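Local structure of TSE2 (Pseudomonas aeruginosa, 5AKO) at residues 90-95 with 148-154; 99-105 with 140-146. The protein is a toxin secreted by the H1 type VI secretion system into the cytoplasm of recipient cells, where it likely acts as a NAD-dependent cytotoxin. One frame throughout, in Å; residues are numbered along the deposited sequence.

Overall arrangement
Interaction 2 lies about 9 Å from the centre of the chain, and most of its residues are buried; interaction 1, about 16 Å out, is partly buried with several exposed side chains. The two meet along the sequence. Residues 90-95 lead toward strand 100-103, while 148-154 carries the chain from strand 141-148 to helix 154-176, so both contacts bring the same two parts of the chain together, with centres about 20 Å apart. Their chemistry follows their place: 99-105 and 140-146 form a regular antiparallel ladder with an aromatic pair and polar groups, whereas the proline-rich loops 90-95 and 148-154 share a single bridge, between Tyr93 and Met152, with Tyr153 beside it.

Interaction 1: residues 90-95 with 148-154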
loop_
_atom_site.group_PDB
_atom_site.type_symbol
_atom_site.label_atom_id
_atom_site.label_comp_id
_atom_site.label_asym_id
_atom_site.label_seq_id
_atom_site.Cartn_x
_atom_site.Cartn_y
_atom_site.Cartn_z
ATOM N N ASP C 90 2.311 -21.971 11.531
ATOM C CA ASP C 90 2.990 -22.997 12.349
ATOM C C ASP C 90 3.598 -22.480 13.661
ATOM O O ASP C 90 4.096 -23.275 14.452
ATOM C CB ASP C 90 4.104 -23.657 11.524
ATOM C CG ASP C 90 5.068 -22.644 10.884
ATOM O OD1 ASP C 90 5.122 -21.453 11.286
ATOM O OD2 ASP C 90 5.811 -23.046 9.975
ATOM N N GLY C 91 3.536 -21.173 13.916
ATOM C CA GLY C 91 4.174 -20.568 15.117
ATOM C C GLY C 91 5.669 -20.223 14.995
ATOM O O GLY C 91 6.274 -19.798 15.963
ATOM N N LEU C 92 6.251 -20.395 13.816
ATOM C CA LEU C 92 7.688 -20.186 13.615
ATOM C C LEU C 92 7.989 -18.795 13.000
ATOM O O LEU C 92 7.345 -18.344 12.058
ATOM C CB LEU C 92 8.271 -21.291 12.719
ATOM C CG LEU C 92 8.365 -22.731 13.301
ATOM C CD1 LEU C 92 8.632 -23.767 12.223
ATOM C CD2 LEU C 92 9.468 -22.851 14.352
ATOM N N TYR C 93 8.939 -18.110 13.581
ATOM C CA TYR C 93 9.402 -16.819 13.077
ATOM C C TYR C 93 10.515 -17.053 12.075
ATOM O O TYR C 93 11.568 -17.521 12.439
ATOM C CB TYR C 93 9.882 -15.959 14.222
ATOM C CG TYR C 93 8.744 -15.536 15.095
ATOM C CD1 TYR C 93 8.303 -16.351 16.159
ATOM C CD2 TYR C 93 8.054 -14.412 14.821
ATOM C CE1 TYR C 93 7.221 -16.002 16.929
ATOM C CE2 TYR C 93 6.965 -14.049 15.576
ATOM C CZ TYR C 93 6.560 -14.832 16.642
ATOM O OH TYR C 93 5.476 -14.425 17.389
ATOM N N ALA C 94 10.233 -16.801 10.810
ATOM C CA ALA C 94 11.185 -17.035 9.721
ATOM C C ALA C 94 11.940 -15.729 9.367
ATOM O O ALA C 94 11.444 -14.659 9.567
ATOM C CB ALA C 94 10.440 -17.554 8.489
ATOM N N PRO C 95 13.148 -15.839 8.814
ATOM C CA PRO C 95 13.842 -14.637 8.342
ATOM C C PRO C 95 13.030 -13.696 7.393
ATOM O O PRO C 95 12.081 -14.117 6.715
ATOM C CB PRO C 95 15.063 -15.185 7.607
ATOM C CG PRO C 95 15.089 -16.668 7.838
ATOM C CD PRO C 95 13.868 -17.097 8.554
ATOM N N PRO C 148 15.650 -13.444 12.979
ATOM C CA PRO C 148 16.117 -14.828 13.013
ATOM C C PRO C 148 16.830 -15.268 11.704
ATOM O O PRO C 148 16.471 -14.843 10.605
ATOM C CB PRO C 148 14.821 -15.634 13.240
ATOM C CG PRO C 148 13.712 -14.708 12.858
ATOM C CD PRO C 148 14.204 -13.340 13.224
ATOM N N ALA C 149 17.852 -16.097 11.847
ATOM C CA ALA C 149 18.582 -16.588 10.677
ATOM C C ALA C 149 17.951 -17.874 10.173
ATOM O O ALA C 149 18.274 -18.332 9.099
ATOM C CB ALA C 149 20.054 -16.820 11.020
ATOM N N LYS C 150 17.098 -18.466 10.983
ATOM C CA LYS C 150 16.363 -19.685 10.607
ATOM C C LYS C 150 15.017 -19.698 11.344
ATOM O O LYS C 150 14.841 -18.973 12.330
ATOM C CB LYS C 150 17.170 -20.939 10.963
ATOM C CG LYS C 150 17.503 -21.039 12.456
ATOM C CD LYS C 150 17.836 -22.463 12.899
ATOM C CE LYS C 150 17.211 -22.776 14.267
ATOM N NZ LYS C 150 17.725 -24.039 14.889
ATOM N N PRO C 151 14.065 -20.482 10.863
ATOM C CA PRO C 151 12.770 -20.468 11.514
ATOM C C PRO C 151 12.860 -20.847 12.974
ATOM O O PRO C 151 13.513 -21.798 13.283
ATOM C CB PRO C 151 12.017 -21.540 10.748
ATOM C CG PRO C 151 12.578 -21.442 9.347
ATOM C CD PRO C 151 14.033 -21.217 9.591
ATOM N N MET C 152 12.264 -20.075 13.869
ATOM C CA MET C 152 12.312 -20.426 15.283
ATOM C C MET C 152 11.068 -19.965 16.035
ATOM O O MET C 152 10.394 -19.018 15.614
ATOM C CB MET C 152 13.557 -19.841 15.940
ATOM C CG MET C 152 13.682 -18.335 15.833
ATOM S SD MET C 152 15.277 -17.677 16.369
ATOM C CE MET C 152 16.379 -18.472 15.217
ATOM N N TYR C 153 10.775 -20.647 17.146
ATOM C CA TYR C 153 9.681 -20.266 18.013
ATOM C C TYR C 153 10.063 -19.047 18.802
ATOM O O TYR C 153 11.236 -18.716 18.951
ATOM C CB TYR C 153 9.264 -21.429 18.942
ATOM C CG TYR C 153 8.737 -22.640 18.185
ATOM C CD1 TYR C 153 7.503 -22.582 17.506
ATOM C CD2 TYR C 153 9.487 -23.812 18.088
ATOM C CE1 TYR C 153 7.024 -23.664 16.790
ATOM C CE2 TYR C 153 9.022 -24.903 17.372
ATOM C CZ TYR C 153 7.790 -24.837 16.738
ATOM O OH TYR C 153 7.331 -25.903 15.998
ATOM N N ARG C 154 9.044 -18.355 19.313
ATOM C CA ARG C 154 9.224 -17.103 20.011
ATOM C C ARG C 154 10.239 -17.164 21.134
ATOM O O ARG C 154 11.077 -16.272 21.289
ATOM C CB ARG C 154 7.888 -16.616 20.563
ATOM C CG ARG C 154 7.959 -15.148 20.926
ATOM C CD ARG C 154 6.678 -14.600 21.496
ATOM N NE ARG C 154 5.578 -14.606 20.537
ATOM C CZ ARG C 154 4.404 -14.032 20.773
ATOM N NH1 ARG C 154 4.190 -13.429 21.938
ATOM N NH2 ARG C 154 3.438 -14.080 19.856
#
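The Tyr153 ring has Leu92 on one face: CD2 sits over the ring centre, 3.4 Å from the Tyr153 centroid, a CH-pi contact, while Asp90 O lies at the ring edge. At the in-plane edge of the Tyr93 ring is Met152 O. The Arg154 guanidinium meets Tyr93 at its own edge, its plane turned 67° from the phenol; NE and NH2 both give weak hydrogen bonds to Tyr93 OH, 3.2 Å from NE. With CG anti to the backbone N (chi1 -163°) and a bend at chi3, the arginine, in the first turn of helix 154-176, crosses the phenol at a slant and ends at its hydroxyl.

Tyr93 and Met152 form a single antiparallel bridge, a hydrogen-bonded pair. Tyr93 N donates to Met152 O at 2.7 Å and Met152 N to Tyr93 O at 3.0 Å. The proline rings pack through their carbons: Pro95 CB rests 3.3 Å from Pro148 O, and Pro95 CD meets Pro151 CD. Ahead of the bridge, Asp90 OD1 accepts from Leu92 N in an Asx turn, and Gly91 takes a positive phi (84°) that glycine adopts readily. Backbone pairing of these loops therefore rests on one two-bond bridge; the rest is mainly apolar contact, plus two weak bonds sharing one phenol oxygen.

Interaction 2: residues 99-105 with 140-146; sequences GTSVFDR and QATHYTI
Thr100 to Phe103 pair with Ile146 to His143 as antiparallel neighbours in the sheet of this ADP-ribosyltransferase-family toxin, strand 100-103 being outermost within the chain. The backbone ladder has two hydrogen-bonded pairs: Thr100 with Ile146, whose two bonds both measure 3.0 Å between N and O, and Val102 with Tyr144. Gly99, with no side chain, suits the end of the ladder by letting its CA lie 3.5 Å from Thr145 CG2.

Apolar and aromatic contacts occur on both faces. Branched Val102 sets CG2 against Tyr144 CB on the face that Ile146 shares, and Ile146 continues onto Leu161 and Phe164 of helix 154-176. On the other face, the edge of His143 points to the face of Phe103 in an offset edge-to-face pair, planes at 85°.

Polar side chains of Asp104 and Arg105 follow the end of strand 100-103. Asp104 OD1 takes Thr142 N at 2.9 Å, approached from above the carboxylate plane. Arg105, extended from CG to NE, gives a nearly straight bond (169°) from NE to Gln140 O, which lies in the guanidinium plane, and its NH2 bonds Leu139 O. In mid-strand, His143 ND1 bonds Asp133, which also bonds Thr145 OG1. His143 CG stands anti to the backbone N (chi1 -177°), carrying the ring toward Ser101, whose OG shares a hydrogen bond with NE2 at 2.7 Å, in the plane of the ring.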
loop_
_atom_site.group_PDB
_atom_site.type_symbol
_atom_site.label_atom_id
_atom_site.label_comp_id
_atom_site.label_asym_id
_atom_site.label_seq_id
_atom_site.Cartn_x
_atom_site.Cartn_y
_atom_site.Cartn_z
ATOM N N GLY C 99 11.479 -7.714 12.360
ATOM C CA GLY C 99 12.480 -7.913 13.415
ATOM C C GLY C 99 12.648 -6.634 14.250
ATOM O O GLY C 99 11.758 -5.779 14.260
ATOM N N THR C 100 13.746 -6.540 14.991
ATOM C CA THR C 100 13.980 -5.432 15.861
ATOM C C THR C 100 14.740 -4.333 15.110
ATOM O O THR C 100 15.781 -4.603 14.543
ATOM C CB THR C 100 14.842 -5.842 17.064
ATOM O OG1 THR C 100 14.179 -6.871 17.802
ATOM C CG2 THR C 100 15.071 -4.663 17.968
ATOM N N SER C 101 14.245 -3.102 15.201
ATOM C CA SER C 101 14.828 -1.934 14.549
ATOM C C SER C 101 15.955 -1.327 15.328
ATOM O O SER C 101 15.791 -1.009 16.510
ATOM C CB SER C 101 13.785 -0.851 14.357
ATOM O OG SER C 101 12.839 -1.214 13.353
ATOM N N VAL C 102 17.100 -1.145 14.654
ATOM C CA VAL C 102 18.168 -0.310 15.173
ATOM C C VAL C 102 18.715 0.588 14.069
ATOM O O VAL C 102 18.428 0.352 12.900
ATOM C CB VAL C 102 19.284 -1.141 15.778
ATOM C CG1 VAL C 102 18.796 -1.857 17.012
ATOM C CG2 VAL C 102 19.855 -2.115 14.767
ATOM N N PHE C 103 19.498 1.607 14.430
ATOM C CA PHE C 103 20.034 2.550 13.455
ATOM C C PHE C 103 21.530 2.718 13.694
ATOM O O PHE C 103 22.053 2.289 14.723
ATOM C CB PHE C 103 19.376 3.893 13.639
ATOM C CG PHE C 103 17.930 3.890 13.338
ATOM C CD1 PHE C 103 17.488 4.012 12.033
ATOM C CD2 PHE C 103 17.015 3.717 14.342
ATOM C CE1 PHE C 103 16.149 4.000 11.730
ATOM C CE2 PHE C 103 15.666 3.735 14.054
ATOM C CZ PHE C 103 15.241 3.876 12.741
ATOM N N ASP C 104 22.180 3.415 12.771
ATOM C CA ASP C 104 23.632 3.605 12.809
ATOM C C ASP C 104 24.042 4.974 13.378
ATOM O O ASP C 104 25.189 5.391 13.242
ATOM C CB ASP C 104 24.236 3.389 11.393
ATOM C CG ASP C 104 23.829 4.483 10.389
ATOM O OD1 ASP C 104 22.797 5.200 10.606
ATOM O OD2 ASP C 104 24.534 4.607 9.356
ATOM N N ARG C 105 23.111 5.686 13.984
ATOM C CA ARG C 105 23.501 6.819 14.812
ATOM C C ARG C 105 22.508 6.959 15.941
ATOM O O ARG C 105 21.462 6.298 15.927
ATOM C CB ARG C 105 23.605 8.112 13.998
ATOM C CG ARG C 105 22.282 8.706 13.603
ATOM C CD ARG C 105 22.435 10.002 12.808
ATOM N NE ARG C 105 21.108 10.456 12.370
ATOM C CZ ARG C 105 20.222 11.110 13.133
ATOM N NH1 ARG C 105 20.494 11.408 14.401
ATOM N NH2 ARG C 105 19.050 11.479 12.614
ATOM N N GLN C 140 17.575 10.454 8.196
ATOM C CA GLN C 140 18.992 10.651 7.978
ATOM C C GLN C 140 19.768 9.647 8.772
ATOM O O GLN C 140 20.661 9.994 9.542
ATOM C CB GLN C 140 19.432 12.050 8.404
ATOM C CG GLN C 140 18.633 13.170 7.792
ATOM C CD GLN C 140 19.213 14.510 8.190
ATOM O OE1 GLN C 140 20.300 14.894 7.739
ATOM N NE2 GLN C 140 18.527 15.203 9.069
ATOM N N ALA C 141 19.422 8.396 8.572
ATOM C CA ALA C 141 20.112 7.321 9.234
ATOM C C ALA C 141 19.790 6.077 8.513
ATOM O O ALA C 141 18.753 5.971 7.870
ATOM C CB ALA C 141 19.671 7.203 10.702
ATOM N N THR C 142 20.670 5.116 8.617
ATOM C CA THR C 142 20.449 3.857 7.905
ATOM C C THR C 142 19.809 2.905 8.868
ATOM O O THR C 142 20.304 2.730 9.980
ATOM C CB THR C 142 21.775 3.239 7.380
ATOM O OG1 THR C 142 22.274 4.068 6.322
ATOM C CG2 THR C 142 21.505 1.849 6.824
ATOM N N HIS C 143 18.756 2.252 8.421
ATOM C CA HIS C 143 18.021 1.308 9.294
ATOM C C HIS C 143 18.572 -0.115 9.178
ATOM O O HIS C 143 18.985 -0.529 8.076
ATOM C CB HIS C 143 16.570 1.281 8.862
ATOM C CG HIS C 143 15.711 0.419 9.726
ATOM N ND1 HIS C 143 15.609 -0.944 9.562
ATOM C CD2 HIS C 143 14.907 0.734 10.760
ATOM C CE1 HIS C 143 14.762 -1.426 10.450
ATOM N NE2 HIS C 143 14.331 -0.428 11.192
ATOM N N TYR C 144 18.546 -0.865 10.285
ATOM C CA TYR C 144 18.985 -2.237 10.312
ATOM C C TYR C 144 17.978 -3.088 11.079
ATOM O O TYR C 144 17.263 -2.564 11.946
ATOM C CB TYR C 144 20.333 -2.353 10.991
ATOM C CG TYR C 144 21.560 -1.823 10.226
ATOM C CD1 TYR C 144 21.832 -0.483 10.168
ATOM C CD2 TYR C 144 22.453 -2.678 9.634
ATOM C CE1 TYR C 144 22.945 0.001 9.504
ATOM C CE2 TYR C 144 23.566 -2.238 8.978
ATOM C CZ TYR C 144 23.802 -0.879 8.890
ATOM O OH TYR C 144 24.909 -0.376 8.237
ATOM N N THR C 145 17.924 -4.404 10.783
ATOM C CA THR C 145 16.956 -5.275 11.424
ATOM C C THR C 145 17.632 -6.513 11.954
ATOM O O THR C 145 18.327 -7.201 11.235
ATOM C CB THR C 145 15.847 -5.694 10.443
ATOM O OG1 THR C 145 15.245 -4.521 9.904
ATOM C CG2 THR C 145 14.741 -6.533 11.152
ATOM N N ILE C 146 17.485 -6.733 13.247
ATOM C CA ILE C 146 17.952 -7.939 13.882
ATOM C C ILE C 146 16.816 -8.946 13.720
ATOM O O ILE C 146 15.694 -8.662 14.116
ATOM C CB ILE C 146 18.138 -7.741 15.373
ATOM C CG1 ILE C 146 19.083 -6.570 15.672
ATOM C CG2 ILE C 146 18.678 -9.017 15.973
ATOM C CD1 ILE C 146 19.146 -6.118 17.123
HETATM O O HOH W 1 13.792 -9.417 16.342
HETATM O O HOH W 2 24.011 5.778 7.243
#